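Local coordinates for protein dipeptidase AC. Metallo peptidase. MEROPS family M19 (Rhodobacter sphaeroides, PDB 3LY0) that probably hydrolyses dipeptides as a zinc-dependent metallodipeptidase, and binds two zinc ions together with a phosphinate mimic of L-Ala-D-Ala, at residues A[142-147]-A[170-175]; A[82-87]-A[166-171]. All coordinates share one frame; numbering follows the deposited sequence.

Overall arrangement
Both contacts lie within the TIM-barrel-like fold of the M19 dipeptidases, on the same side of the chain's centre, with their own centres 9 Å apart. Along the chain, 82-87 comes first, ahead of helix 89-109; 142-147 follows strand 132-139; and 166-175 belongs to the long connection between strands 159-163 and 179-180. That connection is common to both: its first part, from Trp-166 at the inhibitor, packs on 82-87 in contact 2, and the turn that follows packs on 142-147 in contact 1, with Thr-170 and Val-171 in each. A salt bridge from Glu-142 to Arg-168 ties the two together, and through Trp-166 contact 2 reaches the dinuclear zinc site.

Contact 1. Residues A[142-147]-A[170-175]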
loop_
_atom_site.group_PDB
_atom_site.type_symbol
_atom_site.label_atom_id
_atom_site.label_comp_id
_atom_site.label_asym_id
_atom_site.label_seq_id
_atom_site.Cartn_x
_atom_site.Cartn_y
_atom_site.Cartn_z
ATOM N N GLU A 142 14.967 3.128 2.088
ATOM C CA GLU A 142 16.215 3.802 1.748
ATOM C C GLU A 142 16.601 4.895 2.734
ATOM O O GLU A 142 17.787 5.166 2.917
ATOM C CB GLU A 142 16.129 4.420 0.365
ATOM C CG GLU A 142 16.101 3.411 -0.754
ATOM C CD GLU A 142 14.707 2.998 -1.173
ATOM O OE1 GLU A 142 13.714 3.326 -0.484
ATOM O OE2 GLU A 142 14.617 2.332 -2.219
ATOM N N ALA A 143 15.621 5.538 3.357
ATOM C CA ALA A 143 15.924 6.586 4.319
ATOM C C ALA A 143 16.463 6.031 5.635
ATOM O O ALA A 143 16.812 6.799 6.530
ATOM C CB ALA A 143 14.700 7.446 4.565
ATOM N N ILE A 144 16.504 4.706 5.757
ATOM C CA ILE A 144 17.055 4.050 6.938
ATOM C C ILE A 144 18.422 3.461 6.595
ATOM O O ILE A 144 18.543 2.637 5.688
ATOM C CB ILE A 144 16.140 2.891 7.426
ATOM C CG1 ILE A 144 14.665 3.326 7.504
ATOM C CG2 ILE A 144 16.637 2.334 8.760
ATOM C CD1 ILE A 144 14.433 4.535 8.371
ATOM N N GLY A 145 19.465 3.897 7.288
ATOM C CA GLY A 145 20.771 3.308 7.056
ATOM C C GLY A 145 20.836 1.886 7.581
ATOM O O GLY A 145 20.001 1.476 8.383
ATOM N N ALA A 146 21.842 1.131 7.140
ATOM C CA ALA A 146 21.996 -0.253 7.587
ATOM C C ALA A 146 22.208 -0.360 9.102
ATOM O O ALA A 146 21.906 -1.381 9.714
ATOM C CB ALA A 146 23.138 -0.934 6.829
ATOM N N ASP A 147 22.705 0.717 9.700
ATOM C CA ASP A 147 22.873 0.810 11.148
ATOM C C ASP A 147 21.539 0.843 11.907
ATOM O O ASP A 147 21.476 0.543 13.101
ATOM C CB ASP A 147 23.673 2.074 11.457
ATOM C CG ASP A 147 23.129 3.280 10.713
ATOM O OD1 ASP A 147 23.600 3.583 9.589
ATOM O OD2 ASP A 147 22.190 3.892 11.232
ATOM N N THR A 170 17.739 -2.244 -2.155
ATOM C CA THR A 170 18.108 -1.430 -0.998
ATOM C C THR A 170 19.196 -2.161 -0.217
ATOM O O THR A 170 19.527 -3.303 -0.542
ATOM C CB THR A 170 16.922 -1.208 -0.044
ATOM O OG1 THR A 170 16.630 -2.426 0.654
ATOM C CG2 THR A 170 15.687 -0.715 -0.797
ATOM N N VAL A 171 19.746 -1.519 0.812
ATOM C CA VAL A 171 20.720 -2.192 1.668
ATOM C C VAL A 171 20.106 -3.359 2.442
ATOM O O VAL A 171 20.816 -4.119 3.095
ATOM C CB VAL A 171 21.390 -1.215 2.665
ATOM C CG1 VAL A 171 22.158 -0.139 1.916
ATOM C CG2 VAL A 171 20.367 -0.589 3.607
ATOM N N PHE A 172 18.781 -3.508 2.368
ATOM C CA PHE A 172 18.067 -4.481 3.196
ATOM C C PHE A 172 17.620 -5.715 2.421
ATOM O O PHE A 172 17.271 -6.725 3.017
ATOM C CB PHE A 172 16.840 -3.823 3.845
ATOM C CG PHE A 172 17.184 -2.653 4.706
ATOM C CD1 PHE A 172 17.878 -2.840 5.887
ATOM C CD2 PHE A 172 16.838 -1.370 4.325
ATOM C CE1 PHE A 172 18.225 -1.765 6.685
ATOM C CE2 PHE A 172 17.186 -0.286 5.116
ATOM C CZ PHE A 172 17.873 -0.483 6.299
ATOM N N GLY A 173 17.626 -5.620 1.101
ATOM C CA GLY A 173 17.086 -6.680 0.276
ATOM C C GLY A 173 16.623 -6.169 -1.061
ATOM O O GLY A 173 16.996 -5.072 -1.496
ATOM N N HIS A 174 15.813 -6.991 -1.723
ATOM C CA HIS A 174 15.500 -6.796 -3.127
ATOM C C HIS A 174 14.020 -6.859 -3.435
ATOM O O HIS A 174 13.311 -7.743 -2.956
ATOM C CB HIS A 174 16.260 -7.826 -3.961
ATOM C CG HIS A 174 17.737 -7.769 -3.746
ATOM N ND1 HIS A 174 18.549 -6.907 -4.445
ATOM C CD2 HIS A 174 18.535 -8.416 -2.865
ATOM C CE1 HIS A 174 19.796 -7.045 -4.024
ATOM N NE2 HIS A 174 19.814 -7.954 -3.066
ATOM N N GLY A 175 13.570 -5.893 -4.229
ATOM C CA GLY A 175 12.193 -5.838 -4.691
ATOM C C GLY A 175 12.035 -6.426 -6.082
ATOM O O GLY A 175 13.005 -6.569 -6.842
#
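With CG of Phe-172 anti to its carbonyl carbon (chi1 -59°), the ring swings toward 142-147 and presents its rim there. CZ at the tip lies 3.2 Å from Ile-144 O and 3.6 Å from Gly-145 O, both carbonyl oxygens sitting at the edge, near the ring plane, where the partly positive ring hydrogens would probably suit them. Ile-144 crosses the ring at about a right angle, its CG2 3.9 Å from CZ of Phe-172. One face of the ring is occupied by its own neighbour: CG2 of Val-171, held between backbone N and carbonyl carbon, stands 3.5 Å above the ring centre, a CH-pi arrangement. The same methyl also touches CB of Ala-146 across the contact, 4.3 Å away.

Thr-170 opens a type I turn that runs to Gly-173, and its side chain forms an ST turn inside it: OG1, in the crowded position at chi1 72°, accepts from Phe-172 N at 3.0 Å (N-H...O 154°). This rotation turns CG2 of Thr-170 to OE2 of Glu-142, 3.5 Å away. Glu-142, bent at chi2, spends that carboxylate on a salt bridge to Arg-168.

No hydrogen bond joins the two segments directly. Helix 192-204 packs on Phe-172 through Ala-193 and Leu-197, helix 149-157 takes Ile-144 against Ala-150, Leu-151 and Phe-154, and helix 89-109 meets Glu-142 through Ala-92.

Contact 2. Residues A[82-87]-A[166-171]; sequences PLPPMI and WSRPTV. With LY0 ((2R)-3-[(R)-[(1R)-1-aminoethyl](hydroxy)phosphoryl]-2-methylpropanoic acid), chain C.
The two extended segments run alongside each other without a direct hydrogen bond, CA atoms coming within 5.6 Å at Leu-83 and Arg-168, and an inverse gamma turn centred on Ser-167 bends the chain just after Trp-166. Pro-84 fits over this bend, its CD 3.4 Å from Ser-167 O and its CG at the edge of the Trp-166 ring. CD of Pro-169 in turn rests against Pro-84 O. Met-86, extended through chi2, lays CG by Pro-169 O and carries SD on to CG1 of Val-171.

Arg-168 leaves the backbone straight and bends at chi3 (59°), which slots its guanidinium between two apolar groups: CD1 of Ile-87 stands 3.6 Å above one face and CE3 of Trp-166 3.6 Å above the opposite one, each toward the rim. The bonds lie round its rim: NH2 meets Glu-142 and Val-59 O, NH1 meets Ser-61, and NE reaches a water weakly. That water also accepts from Ile-87 N and donates to Pro-169 O at 2.6 Å, bridging the segments. An alanine at Arg-168 would take away the guanidinium, with its salt bridge to Glu-142, and would probably loosen the packing of the Trp-166 indole and of Ile-87.

At its far edge that indole donates from NE1 to O32 of the phosphinate, 2.7 Å away at 161°, so Arg-168 is second-shell to the ligand pocket. Strand 159-163 leads into 166-171, while 82-87 links strand 79-80 to helix 89-109.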
loop_
_atom_site.group_PDB
_atom_site.type_symbol
_atom_site.label_atom_id
_atom_site.label_comp_id
_atom_site.label_asym_id
_atom_site.label_seq_id
_atom_site.Cartn_x
_atom_site.Cartn_y
_atom_site.Cartn_z
ATOM N N PRO A 82 13.243 -2.497 -16.249
ATOM C CA PRO A 82 14.542 -2.589 -15.582
ATOM C C PRO A 82 14.444 -2.084 -14.145
ATOM O O PRO A 82 13.658 -1.180 -13.881
ATOM C CB PRO A 82 15.416 -1.625 -16.396
ATOM C CG PRO A 82 14.703 -1.446 -17.700
ATOM C CD PRO A 82 13.254 -1.521 -17.349
ATOM N N LEU A 83 15.223 -2.657 -13.237
ATOM C CA LEU A 83 15.296 -2.130 -11.871
ATOM C C LEU A 83 16.166 -0.881 -11.857
ATOM O O LEU A 83 17.233 -0.859 -12.474
ATOM C CB LEU A 83 15.893 -3.172 -10.926
ATOM C CG LEU A 83 15.022 -4.392 -10.625
ATOM C CD1 LEU A 83 15.858 -5.524 -10.013
ATOM C CD2 LEU A 83 13.860 -4.000 -9.708
ATOM N N PRO A 84 15.723 0.165 -11.149
ATOM C CA PRO A 84 16.561 1.355 -10.979
ATOM C C PRO A 84 17.735 1.056 -10.064
ATOM O O PRO A 84 17.741 0.051 -9.343
ATOM C CB PRO A 84 15.628 2.360 -10.285
ATOM C CG PRO A 84 14.259 1.769 -10.329
ATOM C CD PRO A 84 14.436 0.283 -10.446
ATOM N N PRO A 85 18.737 1.940 -10.076
ATOM C CA PRO A 85 19.855 1.820 -9.139
ATOM C C PRO A 85 19.420 2.081 -7.696
ATOM O O PRO A 85 18.419 2.761 -7.453
ATOM C CB PRO A 85 20.820 2.931 -9.580
ATOM C CG PRO A 85 20.322 3.439 -10.866
ATOM C CD PRO A 85 18.868 3.090 -10.980
ATOM N N MET A 86 20.182 1.538 -6.753
ATOM C CA MET A 86 19.943 1.753 -5.333
ATOM C C MET A 86 20.076 3.240 -4.986
ATOM O O MET A 86 20.947 3.933 -5.509
ATOM C CB MET A 86 20.934 0.906 -4.506
ATOM C CG MET A 86 20.709 0.904 -2.978
ATOM S SD MET A 86 21.813 -0.233 -2.079
ATOM C CE MET A 86 23.016 -0.544 -3.368
ATOM N N ILE A 87 19.188 3.727 -4.123
ATOM C CA ILE A 87 19.298 5.072 -3.569
ATOM C C ILE A 87 19.754 4.924 -2.124
ATOM O O ILE A 87 19.178 4.141 -1.366
ATOM C CB ILE A 87 17.945 5.819 -3.625
ATOM C CG1 ILE A 87 17.452 5.939 -5.068
ATOM C CG2 ILE A 87 18.059 7.208 -2.991
ATOM C CD1 ILE A 87 16.050 6.507 -5.183
ATOM N N TRP A 166 10.978 -1.066 -2.162
ATOM C CA TRP A 166 10.091 -0.796 -3.274
ATOM C C TRP A 166 10.606 -1.725 -4.389
ATOM O O TRP A 166 11.340 -2.679 -4.099
ATOM C CB TRP A 166 10.145 0.694 -3.645
ATOM C CG TRP A 166 9.208 1.051 -4.734
ATOM C CD1 TRP A 166 7.836 0.991 -4.692
ATOM C CD2 TRP A 166 9.552 1.511 -6.044
ATOM N NE1 TRP A 166 7.314 1.381 -5.904
ATOM C CE2 TRP A 166 8.342 1.694 -6.755
ATOM C CE3 TRP A 166 10.762 1.767 -6.698
ATOM C CZ2 TRP A 166 8.308 2.138 -8.076
ATOM C CZ3 TRP A 166 10.721 2.201 -8.026
ATOM C CH2 TRP A 166 9.504 2.383 -8.694
ATOM N N SER A 167 10.236 -1.468 -5.641
ATOM C CA SER A 167 10.728 -2.299 -6.744
ATOM C C SER A 167 12.105 -1.791 -7.197
ATOM O O SER A 167 12.265 -1.266 -8.304
ATOM C CB SER A 167 9.703 -2.322 -7.877
ATOM O OG SER A 167 8.618 -3.192 -7.555
ATOM N N ARG A 168 13.087 -1.944 -6.305
ATOM C CA ARG A 168 14.397 -1.316 -6.450
ATOM C C ARG A 168 15.266 -1.841 -5.312
ATOM O O ARG A 168 14.775 -2.024 -4.205
ATOM C CB ARG A 168 14.224 0.203 -6.346
ATOM C CG ARG A 168 15.505 1.026 -6.404
ATOM C CD ARG A 168 15.163 2.515 -6.369
ATOM N NE ARG A 168 14.425 2.852 -5.152
ATOM C CZ ARG A 168 13.483 3.782 -5.066
ATOM N NH1 ARG A 168 13.141 4.503 -6.124
ATOM N NH2 ARG A 168 12.880 3.988 -3.900
ATOM N N PRO A 169 16.554 -2.123 -5.583
ATOM C CA PRO A 169 17.387 -2.706 -4.525
ATOM C C PRO A 169 17.634 -1.726 -3.377
ATOM O O PRO A 169 17.733 -0.522 -3.620
ATOM C CB PRO A 169 18.703 -3.015 -5.255
ATOM C CG PRO A 169 18.726 -2.073 -6.416
ATOM C CD PRO A 169 17.284 -1.992 -6.857
ATOM N N THR A 170 17.739 -2.244 -2.155
ATOM C CA THR A 170 18.108 -1.430 -0.998
ATOM C C THR A 170 19.196 -2.161 -0.217
ATOM O O THR A 170 19.527 -3.303 -0.542
ATOM C CB THR A 170 16.922 -1.208 -0.044
ATOM O OG1 THR A 170 16.630 -2.426 0.654
ATOM C CG2 THR A 170 15.687 -0.715 -0.797
ATOM N N VAL A 171 19.746 -1.519 0.812
ATOM C CA VAL A 171 20.720 -2.192 1.668
ATOM C C VAL A 171 20.106 -3.359 2.442
ATOM O O VAL A 171 20.816 -4.119 3.095
ATOM C CB VAL A 171 21.390 -1.215 2.665
ATOM C CG1 VAL A 171 22.158 -0.139 1.916
ATOM C CG2 VAL A 171 20.367 -0.589 3.607
HETATM P P LY0 C . 3.413 2.248 -6.183
HETATM C C1 LY0 C . 4.994 4.176 -7.442
HETATM N N1 LY0 C . 4.490 4.417 -5.027
HETATM C C2 LY0 C . 4.000 3.972 -6.320
HETATM C C4 LY0 C . 2.428 1.792 -7.665
HETATM C C5 LY0 C . 2.794 0.482 -8.303
HETATM C C6 LY0 C . 2.936 -0.637 -7.307
HETATM C C7 LY0 C . 1.985 0.134 -9.526
HETATM O O31 LY0 C . 2.590 2.203 -4.917
HETATM O O32 LY0 C . 4.649 1.306 -6.004
HETATM O O61 LY0 C . 3.534 -1.791 -7.695
HETATM O O62 LY0 C . 2.549 -0.516 -6.132
HETATM O O HOH W 1 16.964 2.006 -3.473
#